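CIR protein (Plasmodium chabaudi chabaudi, PDB 6ZYV) is of unknown function but belongs to the Plasmodium PIR variant antigens, membrane proteins probably presented by the parasite at the infected red blood cell. Local coordinates at residues 108-113 against 142-147; 97-100 against 104-107. The protein carries 5 engineered substitutions. All coordinates share one frame; numbering follows the deposited sequence.

Contact 1 (108-113 against 142-147); sequences HTLKNF and KKIDLM
Ile144 is the residue of 142-147 that meets the start of helix 110-118 most fully, and it does so with both branches at once. With chi1 at -73°, CG1 lies beside its own backbone N and CG2 opposite that N, so the two carbons straddle the approach of Leu110. Ile144 CG1 rests 3.9 Å from Leu110 CD2 and 4.0 Å from Leu110 CG, and the two side chains cross obliquely rather than running alongside. The other branch, Ile144 CG2, also borders Leu110 and in addition touches Lys111 CB at 3.9 Å. Only the root of the lysine is used here, since its extended chain runs on past the interface, and its end leads away from helix 134-149. Just before Ile144, Lys143 ties helix 134-149 to helix 81-101 through a salt bridge with Asp85.

Next along is Asp145, at the outer margin. Its OD1 is 6.9 Å from Lys111 NZ, too far for a salt bridge, though the opposite charges may attract weakly through solvent. One helical turn on from Ile144 comes Met147, whose CB lies 3.9 Å from Leu110 CD2. Beyond CG, at 4.1 Å from the same methyl CD2, the methionine chain bends and carries its sulfur away from the contact, the side chain also touching Ser96 and Ile211. That single leucine methyl is therefore held between two residues three apart on one helix face. With chi1 at 170° Leu110 carries CG toward helix 134-149, and chi2 of 66° then sets CD2 between them.

Leu95 and Ser96 of helix 81-101 also touch Leu110. The arrangement is ordinary apolar helix-helix packing in an all-helical ectodomain, the first turn of a short helix seated on the i, i+3 face of a longer one.

Contact 2 (97-100 against 104-107); sequences YILN and NEGI
Leu99 lays its side chain over the backbone of Gly106, with its CB 3.8 Å from Gly106 O and its CD1 3.9 Å from that same oxygen. The other methyl, CD2, reaches back to the root of Glu105 and stands 4.1 Å from Glu105 CB. Setting CG beside the leucine's own backbone N (chi1 -63°) is what sends the two methyls along the returning chain, one for each residue.

Behind the side chain, the carbonyl of Leu99 faces the same two residues. The 3.3 Å from Leu99 O to Gly106 N looks like a bond, but the angle is poor and it does not qualify. Instead, Gly106 CA makes a bent CA-H...O contact to Leu99 O (3.5 Å, 131° at the hydrogen). Glu105 O also comes within 3.2 Å of Leu99 O; both are acceptors, so the pair is a close approach that brings no attraction of its own.

A water joins the two pieces of chain further along. It accepts from Asn100 ND2 at 2.8 Å and from Ile107 N at 3.1 Å, bridging the side chain of the helix to the backbone of the loop. Glu105, meanwhile, bends at chi2 (-65°), and its carboxylate turns toward the chain leading into helix 110-118, where OE1 is hydrogen-bonded to Thr109 OG1, a hydroxyl that Gly106 O also engages.

The loop 104-107, extended at Glu105 and Gly106, thus doubles back beside the last turns of helix 81-101 on its way to helix 110-118. Leu99 continues into Leu110 and Phe113 of that following helix, Ile107 packs on Lys151 and on Ile154 of helix 154-174, and Asn100 touches Pro155, which places the turn among three helices, with no strand nearby.

The two contacts follow one another along the chain, contact 2 closing where the 108-113 side of contact 1 begins, and their centres lie about 10 Å apart. Leu99 is the main join: its CD1 reaches 3.6 Å from Leu110 CA and 3.8 Å from Phe113 CB, so the leucine that packs on the returning loop also underlies the first turn of helix 110-118. A second join runs to helix 134-149, where Ile107 CG2 lies 3.5 Å from Met147 O. Both contacts lie on the same side of the chain's centre, and these touches link helices 81-101, 110-118 and 134-149. No active site or ligand is known here.

Contact 1 (108-113 against 142-147)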
ATOM      1  N   HIS A 108      -5.919  13.807   7.587  1.00 54.29           N
ATOM      2  CA  HIS A 108      -7.053  14.686   7.867  1.00 55.83           C
ATOM      3  C   HIS A 108      -7.764  15.189   6.597  1.00 55.76           C
ATOM      4  O   HIS A 108      -8.918  15.578   6.687  1.00 57.30           O
ATOM      5  CB  HIS A 108      -6.615  15.866   8.743  1.00 58.86           C
ATOM      6  CG  HIS A 108      -5.624  16.762   8.063  1.00 63.42           C
ATOM      7  ND1 HIS A 108      -4.344  16.329   7.773  1.00 65.41           N
ATOM      8  CD2 HIS A 108      -5.763  18.034   7.629  1.00 65.73           C
ATOM      9  CE1 HIS A 108      -3.751  17.343   7.167  1.00 66.66           C
ATOM     10  NE2 HIS A 108      -4.560  18.392   7.063  1.00 67.27           N
ATOM     11  N   THR A 109      -7.099  15.172   5.428  1.00 53.86           N
ATOM     12  CA  THR A 109      -7.709  15.550   4.156  1.00 53.74           C
ATOM     13  C   THR A 109      -7.977  14.345   3.241  1.00 52.09           C
ATOM     14  O   THR A 109      -8.375  14.554   2.115  1.00 51.62           O
ATOM     15  CB  THR A 109      -6.851  16.583   3.384  1.00 56.06           C
ATOM     16  OG1 THR A 109      -5.672  15.965   2.859  1.00 57.08           O
ATOM     17  CG2 THR A 109      -6.484  17.786   4.211  1.00 57.09           C
ATOM     18  N   LEU A 110      -7.691  13.104   3.685  1.00 51.05           N
ATOM     19  CA  LEU A 110      -7.880  11.894   2.899  1.00 50.46           C
ATOM     20  C   LEU A 110      -9.318  11.701   2.395  1.00 51.07           C
ATOM     21  O   LEU A 110      -9.501  11.462   1.199  1.00 50.60           O
ATOM     22  CB  LEU A 110      -7.399  10.676   3.709  1.00 49.81           C
ATOM     23  CG  LEU A 110      -7.722   9.285   3.164  1.00 49.64           C
ATOM     24  CD1 LEU A 110      -6.990   9.033   1.872  1.00 49.10           C
ATOM     25  CD2 LEU A 110      -7.359   8.230   4.174  1.00 50.06           C
ATOM     26  N   LYS A 111     -10.337  11.793   3.290  1.00 52.04           N
ATOM     27  CA  LYS A 111     -11.735  11.616   2.880  1.00 53.42           C
ATOM     28  C   LYS A 111     -12.122  12.636   1.797  1.00 53.92           C
ATOM     29  O   LYS A 111     -12.677  12.264   0.769  1.00 54.10           O
ATOM     30  CB  LYS A 111     -12.683  11.698   4.089  1.00 57.02           C
ATOM     31  CG  LYS A 111     -14.134  11.298   3.767  1.00 63.65           C
ATOM     32  CD  LYS A 111     -14.920  10.887   5.028  1.00 71.12           C
ATOM     33  CE  LYS A 111     -16.302  10.366   4.661  1.00 77.25           C
ATOM     34  NZ  LYS A 111     -17.137  10.057   5.857  1.00 80.24           N
ATOM     35  N   ASN A 112     -11.732  13.892   2.003  1.00 54.20           N
ATOM     36  CA  ASN A 112     -11.966  14.981   1.069  1.00 55.53           C
ATOM     37  C   ASN A 112     -11.242  14.749  -0.275  1.00 54.24           C
ATOM     38  O   ASN A 112     -11.854  14.908  -1.324  1.00 54.39           O
ATOM     39  CB  ASN A 112     -11.558  16.313   1.707  1.00 59.19           C
ATOM     40  CG  ASN A 112     -11.769  17.504   0.813  1.00 65.76           C
ATOM     41  OD1 ASN A 112     -10.826  17.998   0.174  1.00 68.42           O
ATOM     42  ND2 ASN A 112     -13.017  17.963   0.709  1.00 67.03           N
ATOM     43  N   PHE A 113      -9.963  14.358  -0.242  1.00 53.07           N
ATOM     44  CA  PHE A 113      -9.192  14.043  -1.442  1.00 52.59           C
ATOM     45  C   PHE A 113      -9.848  12.892  -2.229  1.00 52.11           C
ATOM     46  O   PHE A 113      -9.903  12.962  -3.444  1.00 52.09           O
ATOM     47  CB  PHE A 113      -7.721  13.684  -1.088  1.00 52.07           C
ATOM     48  CG  PHE A 113      -6.841  13.478  -2.300  1.00 52.62           C
ATOM     49  CD1 PHE A 113      -6.761  12.242  -2.918  1.00 52.75           C
ATOM     50  CD2 PHE A 113      -6.110  14.526  -2.832  1.00 54.17           C
ATOM     51  CE1 PHE A 113      -6.006  12.073  -4.065  1.00 53.59           C
ATOM     52  CE2 PHE A 113      -5.340  14.350  -3.967  1.00 54.67           C
ATOM     53  CZ  PHE A 113      -5.313  13.136  -4.594  1.00 54.02           C
ATOM     54  N   LYS A 142     -14.423   2.442   5.294  1.00 44.93           N
ATOM     55  CA  LYS A 142     -13.883   1.821   6.484  1.00 43.87           C
ATOM     56  C   LYS A 142     -12.378   1.983   6.498  1.00 42.58           C
ATOM     57  O   LYS A 142     -11.837   2.301   7.537  1.00 42.33           O
ATOM     58  CB  LYS A 142     -14.229   0.324   6.541  1.00 45.72           C
ATOM     59  CG  LYS A 142     -14.749  -0.145   7.907  1.00 51.21           C
ATOM     60  CD  LYS A 142     -13.913   0.184   9.159  1.00 53.25           C
ATOM     61  CE  LYS A 142     -14.861   0.299  10.337  1.00 55.98           C
ATOM     62  NZ  LYS A 142     -14.232   0.631  11.658  1.00 56.23           N
ATOM     63  N   LYS A 143     -11.706   1.795   5.348  1.00 42.10           N
ATOM     64  CA  LYS A 143     -10.260   1.939   5.258  1.00 42.21           C
ATOM     65  C   LYS A 143      -9.841   3.378   5.526  1.00 42.68           C
ATOM     66  O   LYS A 143      -8.876   3.586   6.252  1.00 42.29           O
ATOM     67  CB  LYS A 143      -9.706   1.396   3.922  1.00 42.90           C
ATOM     68  CG  LYS A 143     -10.002  -0.079   3.665  1.00 46.67           C
ATOM     69  CD  LYS A 143      -9.402  -1.016   4.731  1.00 50.62           C
ATOM     70  CE  LYS A 143      -9.702  -2.497   4.496  1.00 53.33           C
ATOM     71  NZ  LYS A 143      -8.922  -3.408   5.420  1.00 54.52           N
ATOM     72  N   ILE A 144     -10.606   4.370   5.015  1.00 43.38           N
ATOM     73  CA  ILE A 144     -10.320   5.792   5.266  1.00 44.05           C
ATOM     74  C   ILE A 144     -10.485   6.110   6.764  1.00 44.92           C
ATOM     75  O   ILE A 144      -9.630   6.770   7.363  1.00 45.51           O
ATOM     76  CB  ILE A 144     -11.199   6.706   4.358  1.00 44.47           C
ATOM     77  CG1 ILE A 144     -10.714   6.664   2.927  1.00 45.66           C
ATOM     78  CG2 ILE A 144     -11.282   8.153   4.878  1.00 44.62           C
ATOM     79  CD1 ILE A 144     -11.714   7.266   1.937  1.00 47.85           C
ATOM     80  N   ASP A 145     -11.535   5.578   7.373  1.00 45.25           N
ATOM     81  CA  ASP A 145     -11.795   5.773   8.792  1.00 46.39           C
ATOM     82  C   ASP A 145     -10.702   5.123   9.647  1.00 44.97           C
ATOM     83  O   ASP A 145     -10.277   5.705  10.641  1.00 45.38           O
ATOM     84  CB  ASP A 145     -13.179   5.245   9.161  1.00 52.28           C
ATOM     85  CG  ASP A 145     -13.663   5.725  10.511  1.00 65.28           C
ATOM     86  OD1 ASP A 145     -13.479   6.933  10.814  1.00 70.10           O
ATOM     87  OD2 ASP A 145     -14.222   4.898  11.277  1.00 69.35           O
ATOM     88  N   LEU A 146     -10.198   3.957   9.221  1.00 43.04           N
ATOM     89  CA  LEU A 146      -9.109   3.277   9.881  1.00 41.91           C
ATOM     90  C   LEU A 146      -7.832   4.105   9.804  1.00 40.62           C
ATOM     91  O   LEU A 146      -7.114   4.153  10.788  1.00 40.32           O
ATOM     92  CB  LEU A 146      -8.869   1.904   9.268  1.00 41.41           C
ATOM     93  CG  LEU A 146      -9.781   0.814   9.776  1.00 43.36           C
ATOM     94  CD1 LEU A 146      -9.623  -0.435   8.933  1.00 43.95           C
ATOM     95  CD2 LEU A 146      -9.576   0.566  11.307  1.00 42.26           C
ATOM     96  N   MET A 147      -7.557   4.761   8.674  1.00 39.93           N
ATOM     97  CA  MET A 147      -6.370   5.615   8.560  1.00 40.45           C
ATOM     98  C   MET A 147      -6.450   6.791   9.511  1.00 43.15           C
ATOM     99  O   MET A 147      -5.441   7.143  10.116  1.00 43.12           O
ATOM    100  CB  MET A 147      -6.110   6.071   7.108  1.00 40.14           C
ATOM    101  CG  MET A 147      -5.949   4.911   6.121  1.00 40.34           C
ATOM    102  SD  MET A 147      -4.460   3.915   6.315  1.00 43.57           S
ATOM    103  CE  MET A 147      -5.069   2.537   7.268  1.00 40.52           C
TER

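Contact 2 (97-100 against 104-107)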
ATOM      1  N   TYR A  97       0.066   7.683   3.019  1.00 46.93           N
ATOM      2  CA  TYR A  97       1.484   7.995   3.014  1.00 48.27           C
ATOM      3  C   TYR A  97       1.747   9.203   2.083  1.00 49.85           C
ATOM      4  O   TYR A  97       2.437  10.128   2.487  1.00 50.60           O
ATOM      5  CB  TYR A  97       2.318   6.742   2.639  1.00 48.24           C
ATOM      6  CG  TYR A  97       3.606   7.053   1.918  1.00 51.27           C
ATOM      7  CD1 TYR A  97       4.716   7.517   2.608  1.00 53.35           C
ATOM      8  CD2 TYR A  97       3.699   6.937   0.534  1.00 53.67           C
ATOM      9  CE1 TYR A  97       5.890   7.847   1.945  1.00 56.17           C
ATOM     10  CE2 TYR A  97       4.851   7.302  -0.147  1.00 56.12           C
ATOM     11  CZ  TYR A  97       5.955   7.742   0.561  1.00 58.54           C
ATOM     12  OH  TYR A  97       7.119   8.086  -0.106  1.00 62.13           O
ATOM     13  N   ILE A  98       1.207   9.189   0.854  1.00 50.25           N
ATOM     14  CA  ILE A  98       1.388  10.272  -0.117  1.00 51.78           C
ATOM     15  C   ILE A  98       0.832  11.592   0.410  1.00 53.43           C
ATOM     16  O   ILE A  98       1.525  12.609   0.372  1.00 54.91           O
ATOM     17  CB  ILE A  98       0.729   9.897  -1.480  1.00 52.25           C
ATOM     18  CG1 ILE A  98       1.459   8.713  -2.118  1.00 51.97           C
ATOM     19  CG2 ILE A  98       0.641  11.123  -2.446  1.00 53.42           C
ATOM     20  CD1 ILE A  98       2.890   8.983  -2.464  1.00 52.83           C
ATOM     21  N   LEU A  99      -0.394  11.576   0.924  1.00 53.33           N
ATOM     22  CA  LEU A  99      -1.003  12.779   1.460  1.00 54.74           C
ATOM     23  C   LEU A  99      -0.231  13.296   2.673  1.00 56.23           C
ATOM     24  O   LEU A  99      -0.054  14.499   2.800  1.00 57.96           O
ATOM     25  CB  LEU A  99      -2.498  12.575   1.750  1.00 54.42           C
ATOM     26  CG  LEU A  99      -3.389  12.267   0.526  1.00 55.09           C
ATOM     27  CD1 LEU A  99      -4.852  12.264   0.919  1.00 55.74           C
ATOM     28  CD2 LEU A  99      -3.191  13.293  -0.608  1.00 55.72           C
ATOM     29  N   ASN A 100       0.305  12.403   3.503  1.00 55.77           N
ATOM     30  CA  ASN A 100       1.130  12.804   4.638  1.00 56.89           C
ATOM     31  C   ASN A 100       2.424  13.486   4.138  1.00 58.19           C
ATOM     32  O   ASN A 100       2.850  14.476   4.736  1.00 59.10           O
ATOM     33  CB  ASN A 100       1.456  11.600   5.530  1.00 57.47           C
ATOM     34  CG  ASN A 100       2.249  11.985   6.751  1.00 61.05           C
ATOM     35  OD1 ASN A 100       3.439  11.703   6.866  1.00 61.48           O
ATOM     36  ND2 ASN A 100       1.610  12.677   7.669  1.00 62.33           N
ATOM     37  N   ASN A 104       0.355  20.653   3.012  1.00 68.62           N
ATOM     38  CA  ASN A 104      -1.042  21.099   2.848  1.00 68.54           C
ATOM     39  C   ASN A 104      -2.049  19.973   2.511  1.00 66.38           C
ATOM     40  O   ASN A 104      -3.143  20.224   2.008  1.00 66.77           O
ATOM     41  CB  ASN A 104      -1.142  22.233   1.824  1.00 70.52           C
ATOM     42  CG  ASN A 104      -2.249  23.190   2.126  1.00 74.87           C
ATOM     43  OD1 ASN A 104      -3.022  23.590   1.247  1.00 76.23           O
ATOM     44  ND2 ASN A 104      -2.356  23.568   3.384  1.00 76.33           N
ATOM     45  N   GLU A 105      -1.675  18.739   2.792  1.00 64.05           N
ATOM     46  CA  GLU A 105      -2.532  17.564   2.672  1.00 61.78           C
ATOM     47  C   GLU A 105      -2.152  16.672   3.864  1.00 60.12           C
ATOM     48  O   GLU A 105      -1.147  16.919   4.529  1.00 61.05           O
ATOM     49  CB  GLU A 105      -2.317  16.808   1.336  1.00 62.39           C
ATOM     50  CG  GLU A 105      -2.779  17.509   0.064  1.00 68.27           C
ATOM     51  CD  GLU A 105      -4.257  17.795  -0.180  1.00 76.32           C
ATOM     52  OE1 GLU A 105      -5.120  17.196   0.503  1.00 76.39           O
ATOM     53  OE2 GLU A 105      -4.548  18.616  -1.084  1.00 79.65           O
ATOM     54  N   GLY A 106      -2.912  15.620   4.102  1.00 57.83           N
ATOM     55  CA  GLY A 106      -2.609  14.665   5.163  1.00 56.70           C
ATOM     56  C   GLY A 106      -3.715  13.660   5.352  1.00 54.97           C
ATOM     57  O   GLY A 106      -4.697  13.666   4.595  1.00 54.55           O
ATOM     58  N   ILE A 107      -3.614  12.836   6.407  1.00 54.00           N
ATOM     59  CA  ILE A 107      -4.676  11.865   6.681  1.00 53.42           C
ATOM     60  C   ILE A 107      -6.002  12.598   6.979  1.00 53.58           C
ATOM     61  O   ILE A 107      -7.046  12.157   6.498  1.00 53.10           O
ATOM     62  CB  ILE A 107      -4.269  10.818   7.737  1.00 53.20           C
ATOM     63  CG1 ILE A 107      -3.148   9.920   7.162  1.00 53.13           C
ATOM     64  CG2 ILE A 107      -5.475   9.974   8.136  1.00 53.26           C
ATOM     65  CD1 ILE A 107      -2.245   9.366   8.161  1.00 53.83           C
TER
HETATM   66  O   HOH W   1      -1.093  13.077   8.114  1.00 51.28           O